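Local structure of protein YibA (Escherichia coli, 1OYZ) at residues D26-L31 with I41-V46; R70-A75 with R108-E113; A147-I152 with R176-F181; E207-A212 with C229-K234; V237-I242 with N267-S272. The protein is of unknown function, built as an all-helical solenoid of the HEAT-repeat kind, with an oxidoreductase activity only tentatively inferred for it. All coordinates share one frame; numbering follows the deposited sequence.

Contact 1: D26-L31 with I41-V46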
# COMPACT_ATOMS: atom_id res chain seq x y z
N ASP A 26 -2.16 32.84 -2.26
CA ASP A 26 -2.99 33.29 -3.36
C ASP A 26 -2.57 32.67 -4.68
O ASP A 26 -3.42 32.28 -5.49
CB ASP A 26 -2.92 34.82 -3.46
CG ASP A 26 -3.44 35.33 -4.80
OD1 ASP A 26 -4.67 35.26 -5.05
OD2 ASP A 26 -2.61 35.81 -5.61
N GLU A 27 -1.26 32.58 -4.91
CA GLU A 27 -0.75 32.02 -6.15
C GLU A 27 -0.90 30.50 -6.19
O GLU A 27 -1.21 29.94 -7.23
CB GLU A 27 0.71 32.43 -6.35
CG GLU A 27 0.82 33.94 -6.38
CD GLU A 27 2.23 34.46 -6.23
OE1 GLU A 27 3.02 33.87 -5.46
OE2 GLU A 27 2.52 35.51 -6.85
N LEU A 28 -0.68 29.86 -5.05
CA LEU A 28 -0.80 28.42 -4.97
C LEU A 28 -2.25 28.03 -5.19
O LEU A 28 -2.55 27.11 -5.97
CB LEU A 28 -0.31 27.93 -3.61
CG LEU A 28 1.17 28.18 -3.35
CD1 LEU A 28 1.49 27.71 -1.95
CD2 LEU A 28 2.02 27.46 -4.38
N PHE A 29 -3.16 28.75 -4.54
CA PHE A 29 -4.58 28.49 -4.68
C PHE A 29 -4.97 28.52 -6.15
O PHE A 29 -5.71 27.67 -6.63
CB PHE A 29 -5.39 29.54 -3.91
CG PHE A 29 -5.17 29.52 -2.44
CD1 PHE A 29 -4.94 28.32 -1.77
CD2 PHE A 29 -5.25 30.69 -1.70
CE1 PHE A 29 -4.79 28.29 -0.37
CE2 PHE A 29 -5.10 30.67 -0.30
CZ PHE A 29 -4.87 29.47 0.36
N ARG A 30 -4.48 29.51 -6.88
CA ARG A 30 -4.84 29.59 -8.28
C ARG A 30 -4.29 28.37 -9.03
O ARG A 30 -4.99 27.77 -9.86
CB ARG A 30 -4.30 30.90 -8.86
CG ARG A 30 -4.51 31.06 -10.34
CD ARG A 30 -3.18 31.44 -11.00
NE ARG A 30 -2.63 32.69 -10.46
CZ ARG A 30 -1.43 33.19 -10.80
NH1 ARG A 30 -0.66 32.54 -11.66
NH2 ARG A 30 -1.02 34.33 -10.27
N LEU A 31 -3.06 27.97 -8.72
CA LEU A 31 -2.43 26.82 -9.37
C LEU A 31 -3.22 25.53 -9.18
O LEU A 31 -3.07 24.58 -9.96
CB LEU A 31 -0.99 26.65 -8.87
CG LEU A 31 0.13 27.20 -9.77
CD1 LEU A 31 -0.35 28.41 -10.56
CD2 LEU A 31 1.35 27.56 -8.91
N ILE A 41 -0.81 19.17 -8.20
CA ILE A 41 -0.34 18.38 -7.09
C ILE A 41 0.79 19.06 -6.30
O ILE A 41 0.79 19.08 -5.05
CB ILE A 41 0.14 17.04 -7.63
CG1 ILE A 41 -1.09 16.25 -8.09
CG2 ILE A 41 1.03 16.34 -6.59
CD1 ILE A 41 -0.77 15.01 -8.93
N SER A 42 1.76 19.58 -7.05
CA SER A 42 2.92 20.25 -6.48
C SER A 42 2.46 21.38 -5.58
O SER A 42 2.88 21.49 -4.41
CB SER A 42 3.83 20.76 -7.60
OG SER A 42 4.45 19.68 -8.29
N SER A 43 1.58 22.22 -6.13
CA SER A 43 1.01 23.34 -5.39
C SER A 43 0.35 22.82 -4.11
O SER A 43 0.61 23.31 -3.01
CB SER A 43 -0.03 24.06 -6.26
OG SER A 43 -0.81 24.95 -5.48
N ALA A 44 -0.51 21.82 -4.26
CA ALA A 44 -1.19 21.24 -3.11
C ALA A 44 -0.19 20.70 -2.10
O ALA A 44 -0.41 20.80 -0.89
CB ALA A 44 -2.13 20.11 -3.58
N ARG A 45 0.91 20.11 -2.56
CA ARG A 45 1.90 19.58 -1.61
C ARG A 45 2.45 20.74 -0.77
O ARG A 45 2.61 20.60 0.43
CB ARG A 45 3.06 18.87 -2.34
CG ARG A 45 2.70 17.54 -3.03
CD ARG A 45 3.94 16.86 -3.69
NE ARG A 45 4.97 16.55 -2.69
CZ ARG A 45 6.29 16.52 -2.95
NH1 ARG A 45 7.14 16.22 -1.97
NH2 ARG A 45 6.76 16.78 -4.17
N VAL A 46 2.73 21.88 -1.40
CA VAL A 46 3.26 23.00 -0.64
C VAL A 46 2.21 23.41 0.36
O VAL A 46 2.52 23.72 1.52
CB VAL A 46 3.60 24.19 -1.54
CG1 VAL A 46 4.24 25.29 -0.71
CG2 VAL A 46 4.52 23.76 -2.65

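Contact 2: R70-A75 with R108-E113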
# COMPACT_ATOMS: atom_id res chain seq x y z
N ARG A 70 -11.43 19.60 -8.45
CA ARG A 70 -11.29 20.39 -7.24
C ARG A 70 -11.60 19.57 -6.01
O ARG A 70 -10.95 19.74 -4.98
CB ARG A 70 -12.19 21.62 -7.27
CG ARG A 70 -11.64 22.76 -8.11
CD ARG A 70 -12.56 23.97 -8.03
NE ARG A 70 -11.89 25.19 -8.49
CZ ARG A 70 -12.47 26.40 -8.47
NH1 ARG A 70 -13.72 26.54 -8.04
NH2 ARG A 70 -11.79 27.47 -8.87
N ARG A 71 -12.59 18.68 -6.10
CA ARG A 71 -12.93 17.88 -4.92
C ARG A 71 -11.78 16.95 -4.56
O ARG A 71 -11.44 16.79 -3.40
CB ARG A 71 -14.21 17.06 -5.16
CG ARG A 71 -15.49 17.92 -5.26
CD ARG A 71 -16.79 17.16 -4.87
NE ARG A 71 -17.05 15.98 -5.68
CZ ARG A 71 -17.41 15.99 -6.96
NH1 ARG A 71 -17.57 17.13 -7.63
NH2 ARG A 71 -17.54 14.84 -7.60
N ASP A 72 -11.19 16.35 -5.58
CA ASP A 72 -10.09 15.44 -5.38
C ASP A 72 -8.93 16.19 -4.70
O ASP A 72 -8.43 15.78 -3.66
CB ASP A 72 -9.70 14.89 -6.74
CG ASP A 72 -8.63 13.85 -6.66
OD1 ASP A 72 -8.78 12.87 -5.92
OD2 ASP A 72 -7.62 14.01 -7.35
N ILE A 73 -8.55 17.31 -5.30
CA ILE A 73 -7.49 18.15 -4.77
C ILE A 73 -7.75 18.63 -3.33
O ILE A 73 -6.83 18.73 -2.50
CB ILE A 73 -7.28 19.37 -5.70
CG1 ILE A 73 -5.97 19.21 -6.47
CG2 ILE A 73 -7.33 20.65 -4.91
CD1 ILE A 73 -4.72 19.01 -5.61
N GLY A 74 -9.00 18.97 -3.03
CA GLY A 74 -9.32 19.41 -1.69
C GLY A 74 -9.16 18.29 -0.66
O GLY A 74 -8.62 18.50 0.43
N ALA A 75 -9.66 17.11 -1.02
CA ALA A 75 -9.57 15.95 -0.15
C ALA A 75 -8.11 15.54 -0.01
O ALA A 75 -7.68 15.12 1.07
CB ALA A 75 -10.39 14.81 -0.73
N ARG A 108 -13.28 9.31 -4.44
CA ARG A 108 -13.44 8.33 -3.38
C ARG A 108 -12.10 7.74 -2.97
O ARG A 108 -11.81 7.67 -1.78
CB ARG A 108 -14.45 7.23 -3.80
CG ARG A 108 -15.90 7.72 -3.96
CD ARG A 108 -16.96 6.58 -3.87
NE ARG A 108 -16.74 5.51 -4.85
CZ ARG A 108 -16.96 5.62 -6.16
NH1 ARG A 108 -17.41 6.77 -6.65
NH2 ARG A 108 -16.71 4.60 -6.98
N ALA A 109 -11.30 7.34 -3.96
CA ALA A 109 -9.97 6.77 -3.72
C ALA A 109 -9.06 7.73 -2.92
O ALA A 109 -8.52 7.34 -1.88
CB ALA A 109 -9.30 6.40 -5.08
N THR A 110 -8.94 8.98 -3.37
CA THR A 110 -8.13 9.98 -2.69
C THR A 110 -8.62 10.20 -1.26
O THR A 110 -7.83 10.21 -0.31
CB THR A 110 -8.17 11.34 -3.45
OG1 THR A 110 -7.55 11.17 -4.72
CG2 THR A 110 -7.40 12.47 -2.67
N ALA A 111 -9.93 10.33 -1.10
CA ALA A 111 -10.51 10.56 0.23
C ALA A 111 -10.17 9.43 1.18
O ALA A 111 -9.80 9.69 2.33
CB ALA A 111 -12.02 10.76 0.13
N ILE A 112 -10.30 8.18 0.73
CA ILE A 112 -9.96 7.03 1.58
C ILE A 112 -8.46 7.14 1.95
O ILE A 112 -8.09 6.96 3.09
CB ILE A 112 -10.21 5.66 0.82
CG1 ILE A 112 -11.71 5.43 0.55
CG2 ILE A 112 -9.69 4.50 1.64
CD1 ILE A 112 -11.96 4.29 -0.48
N GLU A 113 -7.60 7.47 0.98
CA GLU A 113 -6.17 7.62 1.31
C GLU A 113 -5.99 8.75 2.35
O GLU A 113 -5.19 8.62 3.28
CB GLU A 113 -5.34 7.88 0.04
CG GLU A 113 -5.17 6.61 -0.79
CD GLU A 113 -5.04 6.84 -2.29
OE1 GLU A 113 -4.92 8.01 -2.73
OE2 GLU A 113 -5.04 5.85 -3.05

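Contact 3: A147-I152 with R176-F181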
# COMPACT_ATOMS: atom_id res chain seq x y z
N ALA A 147 -7.12 1.73 -2.71
CA ALA A 147 -6.95 2.69 -1.63
C ALA A 147 -7.45 2.08 -0.33
O ALA A 147 -6.93 2.38 0.74
CB ALA A 147 -7.67 3.99 -1.97
N THR A 148 -8.43 1.19 -0.41
CA THR A 148 -8.97 0.55 0.79
C THR A 148 -7.89 -0.37 1.34
O THR A 148 -7.71 -0.48 2.57
CB THR A 148 -10.25 -0.29 0.49
OG1 THR A 148 -11.25 0.55 -0.12
CG2 THR A 148 -10.84 -0.87 1.77
N ALA A 149 -7.16 -1.03 0.45
CA ALA A 149 -6.11 -1.93 0.94
C ALA A 149 -5.11 -1.12 1.78
O ALA A 149 -4.72 -1.51 2.89
CB ALA A 149 -5.40 -2.62 -0.24
N PHE A 150 -4.69 0.02 1.25
CA PHE A 150 -3.76 0.89 1.96
C PHE A 150 -4.30 1.27 3.32
O PHE A 150 -3.62 1.19 4.34
CB PHE A 150 -3.53 2.17 1.15
CG PHE A 150 -2.75 3.20 1.89
CD1 PHE A 150 -1.47 2.90 2.38
CD2 PHE A 150 -3.28 4.45 2.13
CE1 PHE A 150 -0.75 3.84 3.09
CE2 PHE A 150 -2.57 5.39 2.84
CZ PHE A 150 -1.30 5.09 3.32
N ALA A 151 -5.55 1.71 3.32
CA ALA A 151 -6.21 2.11 4.55
C ALA A 151 -6.13 1.05 5.62
O ALA A 151 -5.66 1.30 6.73
CB ALA A 151 -7.67 2.43 4.27
N ILE A 152 -6.60 -0.15 5.29
CA ILE A 152 -6.61 -1.25 6.24
C ILE A 152 -5.22 -1.48 6.84
O ILE A 152 -5.09 -1.61 8.05
CB ILE A 152 -7.14 -2.55 5.56
CG1 ILE A 152 -8.64 -2.38 5.21
CG2 ILE A 152 -6.97 -3.73 6.49
CD1 ILE A 152 -9.26 -3.53 4.39
N ARG A 176 -4.59 -7.50 -5.04
CA ARG A 176 -4.21 -8.79 -4.41
C ARG A 176 -2.82 -8.69 -3.75
O ARG A 176 -2.63 -9.16 -2.62
CB ARG A 176 -4.18 -9.95 -5.45
CG ARG A 176 -5.45 -10.19 -6.26
CD ARG A 176 -5.46 -11.61 -6.90
NE ARG A 176 -4.48 -11.78 -7.98
CZ ARG A 176 -4.53 -11.12 -9.14
NH1 ARG A 176 -3.58 -11.32 -10.06
NH2 ARG A 176 -5.52 -10.27 -9.38
N ASN A 177 -1.88 -8.05 -4.43
CA ASN A 177 -0.53 -7.92 -3.89
C ASN A 177 -0.54 -7.14 -2.57
O ASN A 177 0.07 -7.56 -1.58
CB ASN A 177 0.39 -7.26 -4.94
CG ASN A 177 1.87 -7.23 -4.50
OD1 ASN A 177 2.43 -6.16 -4.24
ND2 ASN A 177 2.48 -8.39 -4.42
N TRP A 178 -1.28 -6.03 -2.54
CA TRP A 178 -1.38 -5.22 -1.33
C TRP A 178 -2.02 -5.99 -0.18
O TRP A 178 -1.60 -5.86 0.96
CB TRP A 178 -2.21 -3.95 -1.60
CG TRP A 178 -1.44 -2.68 -1.52
CD1 TRP A 178 -1.06 -1.88 -2.56
CD2 TRP A 178 -0.94 -2.06 -0.32
NE1 TRP A 178 -0.35 -0.79 -2.09
CE2 TRP A 178 -0.26 -0.89 -0.72
CE3 TRP A 178 -0.99 -2.39 1.04
CZ2 TRP A 178 0.36 -0.03 0.21
CZ3 TRP A 178 -0.37 -1.53 1.96
CH2 TRP A 178 0.29 -0.37 1.53
N ALA A 179 -3.05 -6.76 -0.48
CA ALA A 179 -3.74 -7.53 0.56
C ALA A 179 -2.77 -8.52 1.17
O ALA A 179 -2.54 -8.53 2.39
CB ALA A 179 -4.95 -8.28 -0.03
N ALA A 180 -2.17 -9.34 0.31
CA ALA A 180 -1.22 -10.36 0.73
C ALA A 180 -0.09 -9.68 1.46
O ALA A 180 0.36 -10.15 2.50
CB ALA A 180 -0.68 -11.10 -0.48
N PHE A 181 0.34 -8.56 0.91
CA PHE A 181 1.41 -7.78 1.49
C PHE A 181 1.07 -7.37 2.91
O PHE A 181 1.89 -7.51 3.82
CB PHE A 181 1.64 -6.54 0.64
CG PHE A 181 3.03 -5.99 0.73
CD1 PHE A 181 3.58 -5.62 1.96
CD2 PHE A 181 3.79 -5.82 -0.44
CE1 PHE A 181 4.86 -5.09 2.03
CE2 PHE A 181 5.07 -5.30 -0.39
CZ PHE A 181 5.62 -4.93 0.84

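Contact 4: E207-A212 with C229-K234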
# COMPACT_ATOMS: atom_id res chain seq x y z
N GLU A 207 4.59 -10.71 -8.92
CA GLU A 207 4.68 -10.06 -7.61
C GLU A 207 3.81 -10.74 -6.58
O GLU A 207 4.17 -10.84 -5.41
CB GLU A 207 4.28 -8.59 -7.71
CG GLU A 207 5.30 -7.71 -8.42
CD GLU A 207 4.90 -6.23 -8.43
OE1 GLU A 207 4.53 -5.67 -7.37
OE2 GLU A 207 4.97 -5.63 -9.52
N VAL A 208 2.63 -11.19 -7.01
CA VAL A 208 1.71 -11.87 -6.11
C VAL A 208 2.29 -13.26 -5.74
O VAL A 208 2.27 -13.65 -4.58
CB VAL A 208 0.26 -12.02 -6.74
CG1 VAL A 208 -0.61 -12.86 -5.83
CG2 VAL A 208 -0.39 -10.63 -6.90
N ARG A 209 2.81 -13.99 -6.71
CA ARG A 209 3.37 -15.32 -6.44
C ARG A 209 4.47 -15.21 -5.40
O ARG A 209 4.61 -16.06 -4.51
CB ARG A 209 3.96 -15.94 -7.70
CG ARG A 209 2.96 -16.39 -8.75
CD ARG A 209 3.70 -17.01 -9.95
NE ARG A 209 4.46 -18.19 -9.53
CZ ARG A 209 5.78 -18.36 -9.66
NH1 ARG A 209 6.55 -17.44 -10.22
NH2 ARG A 209 6.33 -19.49 -9.23
N ILE A 210 5.27 -14.16 -5.51
CA ILE A 210 6.35 -13.97 -4.54
C ILE A 210 5.83 -13.77 -3.13
O ILE A 210 6.34 -14.40 -2.20
CB ILE A 210 7.27 -12.80 -4.94
CG1 ILE A 210 8.18 -13.24 -6.09
CG2 ILE A 210 8.10 -12.35 -3.74
CD1 ILE A 210 8.79 -12.08 -6.89
N GLU A 211 4.81 -12.92 -2.95
CA GLU A 211 4.26 -12.74 -1.60
C GLU A 211 3.63 -14.04 -1.05
O GLU A 211 3.69 -14.32 0.15
CB GLU A 211 3.21 -11.60 -1.58
CG GLU A 211 3.79 -10.14 -1.75
CD GLU A 211 4.59 -9.64 -0.55
OE1 GLU A 211 4.20 -10.04 0.58
OE2 GLU A 211 5.56 -8.81 -0.70
N ALA A 212 3.01 -14.83 -1.94
CA ALA A 212 2.39 -16.10 -1.53
C ALA A 212 3.49 -17.05 -1.06
O ALA A 212 3.39 -17.71 -0.02
CB ALA A 212 1.61 -16.71 -2.71
N CYS A 229 10.93 -25.21 -5.11
CA CYS A 229 11.96 -25.98 -5.80
C CYS A 229 12.19 -25.44 -7.22
O CYS A 229 13.34 -25.25 -7.65
CB CYS A 229 11.55 -27.46 -5.88
SG CYS A 229 12.59 -28.48 -6.98
N ASP A 230 11.11 -25.19 -7.95
CA ASP A 230 11.26 -24.69 -9.31
C ASP A 230 11.96 -23.33 -9.39
O ASP A 230 12.75 -23.10 -10.30
CB ASP A 230 9.91 -24.55 -10.01
CG ASP A 230 9.20 -25.87 -10.18
OD1 ASP A 230 8.00 -25.83 -10.54
OD2 ASP A 230 9.84 -26.92 -9.97
N GLU A 231 11.63 -22.45 -8.46
CA GLU A 231 12.18 -21.11 -8.44
C GLU A 231 13.66 -21.13 -8.11
O GLU A 231 14.44 -20.36 -8.68
CB GLU A 231 11.44 -20.26 -7.42
CG GLU A 231 10.06 -19.93 -7.88
CD GLU A 231 10.06 -19.10 -9.14
OE1 GLU A 231 9.16 -19.28 -9.98
OE2 GLU A 231 10.98 -18.26 -9.29
N LEU A 232 14.06 -22.01 -7.20
CA LEU A 232 15.47 -22.05 -6.86
C LEU A 232 16.30 -22.62 -7.99
O LEU A 232 17.50 -22.43 -8.00
CB LEU A 232 15.69 -22.87 -5.57
CG LEU A 232 15.11 -22.29 -4.28
CD1 LEU A 232 14.95 -23.39 -3.22
CD2 LEU A 232 16.04 -21.17 -3.77
N LYS A 233 15.68 -23.27 -8.97
CA LYS A 233 16.49 -23.85 -10.05
C LYS A 233 16.71 -22.92 -11.24
O LYS A 233 17.40 -23.26 -12.20
CB LYS A 233 15.89 -25.17 -10.55
CG LYS A 233 15.91 -26.25 -9.49
CD LYS A 233 15.36 -27.55 -10.04
CE LYS A 233 15.62 -28.72 -9.10
NZ LYS A 233 15.34 -30.00 -9.81
N LYS A 234 16.14 -21.73 -11.16
CA LYS A 234 16.31 -20.79 -12.25
C LYS A 234 17.73 -20.23 -12.32
O LYS A 234 18.49 -20.27 -11.35
CB LYS A 234 15.27 -19.69 -12.12
CG LYS A 234 13.85 -20.24 -12.29
CD LYS A 234 12.79 -19.15 -12.21
CE LYS A 234 11.43 -19.66 -12.62
NZ LYS A 234 10.40 -18.59 -12.50

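Contact 5: V237-I242 with N267-S272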
# COMPACT_ATOMS: atom_id res chain seq x y z
N VAL A 237 17.65 -16.11 -9.85
CA VAL A 237 16.80 -16.45 -8.72
C VAL A 237 16.51 -15.21 -7.87
O VAL A 237 17.36 -14.34 -7.76
CB VAL A 237 17.50 -17.53 -7.82
CG1 VAL A 237 16.67 -17.82 -6.56
CG2 VAL A 237 17.72 -18.82 -8.64
N TYR A 238 15.31 -15.15 -7.27
CA TYR A 238 14.90 -14.03 -6.40
C TYR A 238 15.42 -14.25 -4.99
O TYR A 238 15.26 -15.33 -4.40
CB TYR A 238 13.37 -13.92 -6.34
CG TYR A 238 12.75 -13.26 -7.55
CD1 TYR A 238 12.88 -11.88 -7.75
CD2 TYR A 238 12.07 -14.00 -8.50
CE1 TYR A 238 12.36 -11.27 -8.88
CE2 TYR A 238 11.54 -13.40 -9.65
CZ TYR A 238 11.69 -12.03 -9.83
OH TYR A 238 11.22 -11.43 -10.98
N ASP A 239 16.02 -13.20 -4.44
CA ASP A 239 16.58 -13.27 -3.11
C ASP A 239 15.56 -13.69 -2.07
O ASP A 239 15.87 -14.46 -1.16
CB ASP A 239 17.20 -11.91 -2.78
CG ASP A 239 18.56 -11.73 -3.45
OD1 ASP A 239 18.86 -12.43 -4.43
OD2 ASP A 239 19.33 -10.87 -2.99
N ASP A 240 14.35 -13.18 -2.22
CA ASP A 240 13.25 -13.52 -1.33
C ASP A 240 12.97 -15.06 -1.40
O ASP A 240 12.60 -15.66 -0.40
CB ASP A 240 11.96 -12.77 -1.75
CG ASP A 240 11.91 -11.29 -1.27
OD1 ASP A 240 11.79 -11.06 -0.06
OD2 ASP A 240 11.97 -10.37 -2.11
N ILE A 241 13.13 -15.67 -2.57
CA ILE A 241 12.86 -17.10 -2.70
C ILE A 241 13.88 -17.88 -1.91
O ILE A 241 13.55 -18.80 -1.15
CB ILE A 241 12.82 -17.51 -4.21
CG1 ILE A 241 11.38 -17.43 -4.72
CG2 ILE A 241 13.35 -18.94 -4.44
CD1 ILE A 241 10.71 -16.12 -4.42
N ILE A 242 15.14 -17.49 -2.04
CA ILE A 242 16.20 -18.15 -1.32
C ILE A 242 15.94 -17.99 0.17
O ILE A 242 16.07 -18.94 0.94
CB ILE A 242 17.54 -17.53 -1.70
CG1 ILE A 242 17.69 -17.60 -3.21
CG2 ILE A 242 18.69 -18.25 -0.94
CD1 ILE A 242 19.03 -17.05 -3.74
N ASN A 267 27.23 -16.28 -2.48
CA ASN A 267 26.28 -17.24 -1.94
C ASN A 267 26.00 -17.11 -0.45
O ASN A 267 25.50 -18.04 0.18
CB ASN A 267 26.79 -18.64 -2.23
CG ASN A 267 28.24 -18.80 -1.85
OD1 ASN A 267 28.69 -18.16 -0.90
ND2 ASN A 267 28.97 -19.66 -2.56
N GLU A 268 26.33 -15.96 0.12
CA GLU A 268 26.10 -15.78 1.54
C GLU A 268 24.63 -16.04 1.93
O GLU A 268 24.36 -16.81 2.86
CB GLU A 268 26.52 -14.37 1.97
CG GLU A 268 25.91 -13.93 3.29
CD GLU A 268 26.20 -12.47 3.59
OE1 GLU A 268 27.34 -12.17 4.02
OE2 GLU A 268 25.29 -11.62 3.40
N ILE A 269 23.71 -15.40 1.22
CA ILE A 269 22.28 -15.53 1.50
C ILE A 269 21.85 -17.01 1.44
O ILE A 269 20.97 -17.45 2.17
CB ILE A 269 21.45 -14.64 0.53
CG1 ILE A 269 19.98 -14.62 0.99
CG2 ILE A 269 21.61 -15.11 -0.93
CD1 ILE A 269 19.07 -13.79 0.09
N ILE A 270 22.51 -17.75 0.57
CA ILE A 270 22.26 -19.17 0.40
C ILE A 270 22.73 -19.89 1.69
O ILE A 270 22.01 -20.71 2.27
CB ILE A 270 23.05 -19.69 -0.83
CG1 ILE A 270 22.58 -18.94 -2.08
CG2 ILE A 270 22.87 -21.20 -1.00
CD1 ILE A 270 23.31 -19.30 -3.35
N THR A 271 23.93 -19.54 2.14
CA THR A 271 24.49 -20.14 3.34
C THR A 271 23.60 -19.86 4.52
O THR A 271 23.43 -20.71 5.39
CB THR A 271 25.92 -19.61 3.60
OG1 THR A 271 26.77 -19.99 2.51
CG2 THR A 271 26.49 -20.18 4.90
N SER A 272 23.00 -18.67 4.55
CA SER A 272 22.10 -18.31 5.65
C SER A 272 20.92 -19.27 5.72
O SER A 272 20.57 -19.77 6.78
CB SER A 272 21.54 -16.90 5.48
OG SER A 272 22.57 -15.93 5.54

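Contact 1: D26-L31 with I41-V46
L28 and S43 bring together helices 25-31 and 37-50, neighbours in the helical solenoid that includes the HEAT repeats of this chain. The two short segments run roughly antiparallel, their axes 8.7 Å apart and at 141° to each other, and a short side chain sits at the nearest backbone approach. The polar part of the contact is one hydrogen bond: the hydroxyl OG of S43 donates to the carbonyl O of L28 at 2.8 Å. OG lies anti to the backbone N of its own residue (chi1 166°), which turns it across the interface, and it meets the carbonyl from above its plane, with a C=O...OG angle of 108°. With an alanine here in place of S43 the hydroxyl would be gone, and the L28 carbonyl would probably lose its partner from the second helix. The apolar part flanks that bond. CB of L31 packs on S43 from the C-terminal side of L28, while L23 and L47 touch the L28 side chain from outside the two segments. One turn further along helix 37-50, the V46 side chain crosses that of L28 at about a right angle, its CG1 touching L28 CD1 at 3.9 Å.

Contact 2: R70-A75 with R108-E113
Stacked, nearly parallel helices of a helical solenoid meet here: helices 68-80 and 105-121 run side by side, their segment axes 8° apart in direction and 8.7 Å apart at closest approach, with helix 88-101 between them in sequence. D72 and T110 form the polar half of the contact. The hydroxyl OG1 of T110 donates to D72 OD1, and the modelled separation of 2.4 Å is very short, so the exact length is doubtful. D72 reaches its partner because its CG stands anti to the backbone N (chi1 -176°), which swings the carboxylate out to the neighbouring helix, where the two side chains cross at about a right angle. A leucine in place of D72 would probably leave the T110 hydroxyl without its acceptor on helix 68-80. The same hydroxyl also makes a weak bond to the C106 carbonyl. Beside the bond to D72 the packing is apolar. T110 CG2 comes within 4.1 Å of A75 C. The methyls A75 CB and A111 CB approach to 4.4 Å, small side chains that let the backbones come near each other. M98 of helix 88-101 also touches A75, and S114 OG bonds to the A75 carbonyl. Such side-by-side stacking of near-parallel helices is typical of HEAT-like alpha-solenoids.

Contact 3: A147-I152 with R176-F181
F150 presents the edge of its ring to the face of W178, in an offset edge-to-face pair whose centroids, those of the phenyl and of the indole six-membered ring, are 6.0 Å apart with planes at 76°. The corner that does the touching is F150 CD1, 3.8 Å from W178 CH2, which lies at the phenyl edge near its plane. The same indole also receives the backbone of F150: F150 CA sits over one face of the W178 six-membered ring, offset toward the rim and 4.2 Å from the centroid, as a CH-pi contact. Next to this, A149 CB lies against W178 CB at 3.7 Å, where the indole leaves the backbone. These side chains join helices 142-153 and 173-186, both within the HEAT-repeat range of the chain. F150 CG stands anti to the backbone N (chi1 172°), a torsion that lays the ring alongside the indole, pointing the same way. Further out, A116 of helix 105-121 packs against F150, and L167 and L168 of helix 161-168 touch A179 on the second helix.

Contact 4: E207-A212 with C229-K234
The guanidinium of R209 receives the carboxylate of E231 at its edge, with OE1 almost in its plane, while the two flat groups themselves are turned 52° apart. Both terminal nitrogens of the arginine grip that one oxygen end-on. R209 NH2 donates to E231 OE1 at 2.9 Å, with an N-H...O angle of 157°; the bond from R209 NH1 to the same E231 OE1, at 3.2 Å, is more bent. Seen from the acceptor, both nitrogens stand above the carboxylate plane. K234, on the same segment as E231, brings a second positive charge: its NZ lies 2.9 Å from E231 OE1, on the syn side but tilted out of the carboxylate plane, and makes a weak bond to OE2. A single oxygen thus accepts three N-H donors, and the buried carboxylate would be expected to stay ionised between its two cations. The arginine gets there by a bend at its third torsion, and its NE is held by the L201 carbonyl, which helps to fix the rotation of the group. The glutamate is bent at its second torsion, and I241 of helix 239-248 touches its side chain. R209, E231 and K234 together make a salt-bridge network joining helix 206-218 to helix 225-232 and the loop after it, a charged link between successive helices of the HEAT-like solenoid.

Contact 5: V237-I242 with N267-S272
Segments 237-242 and 267-272 come nearest at I242 and I270, whose CA atoms are 6.4 Å apart, close to the start of helices 239-248 and 268-277. The side chains that fill the interface are mainly isoleucines. I242 carries its CG2 branch anti to the backbone N, and this methyl settles over the backbone of the other helix, 3.9 Å from I270 CA and as far from the I269 carbonyl O. The same methyl meets I270 CG1 at 4.1 Å, while the other branch of I242 ends in CD1, 4.3 Å from I269 CG2. This is apolar helix packing within the HEAT-like solenoid, close to the C-terminal end of the chain. I269 reaches in the other direction: with CG1 anti to its backbone N (chi1 -171°), the extended side chain crosses D239 at about a right angle. Its terminal CD1 touches the D239 carbonyl O at 3.5 Å and lies 3.9 Å from D239 CB, so that an aliphatic tip rests on the first turn of helix 239-248 beside an exposed carboxylate. Behind the pair, L232 of helix 225-232 packs on I242. I270 is touched by M260 and L261 of helix 254-261 and by F264 of the loop.

From the N terminus, each of the five contacts closes its loop before the next one opens, so none nests or crosses another. Contact 1 closes the shortest loop, between helices 25-31 and 37-50; contact 2 spans the longest, from helix 68-80 to helix 105-121. Contact 3 joins helices 142-153 and 173-186, contact 4 helices 206-218 and 225-232, and contact 5 helices 239-248 and 268-277. Successive contacts also touch: A44 packs on I73, I112 and E113 on A147 and T148, N177 and F181 on helix 206-218, and L232 on I241. Contacts 1 and 5 lie about 47 Å apart between centres, on opposite sides of the chain's centre.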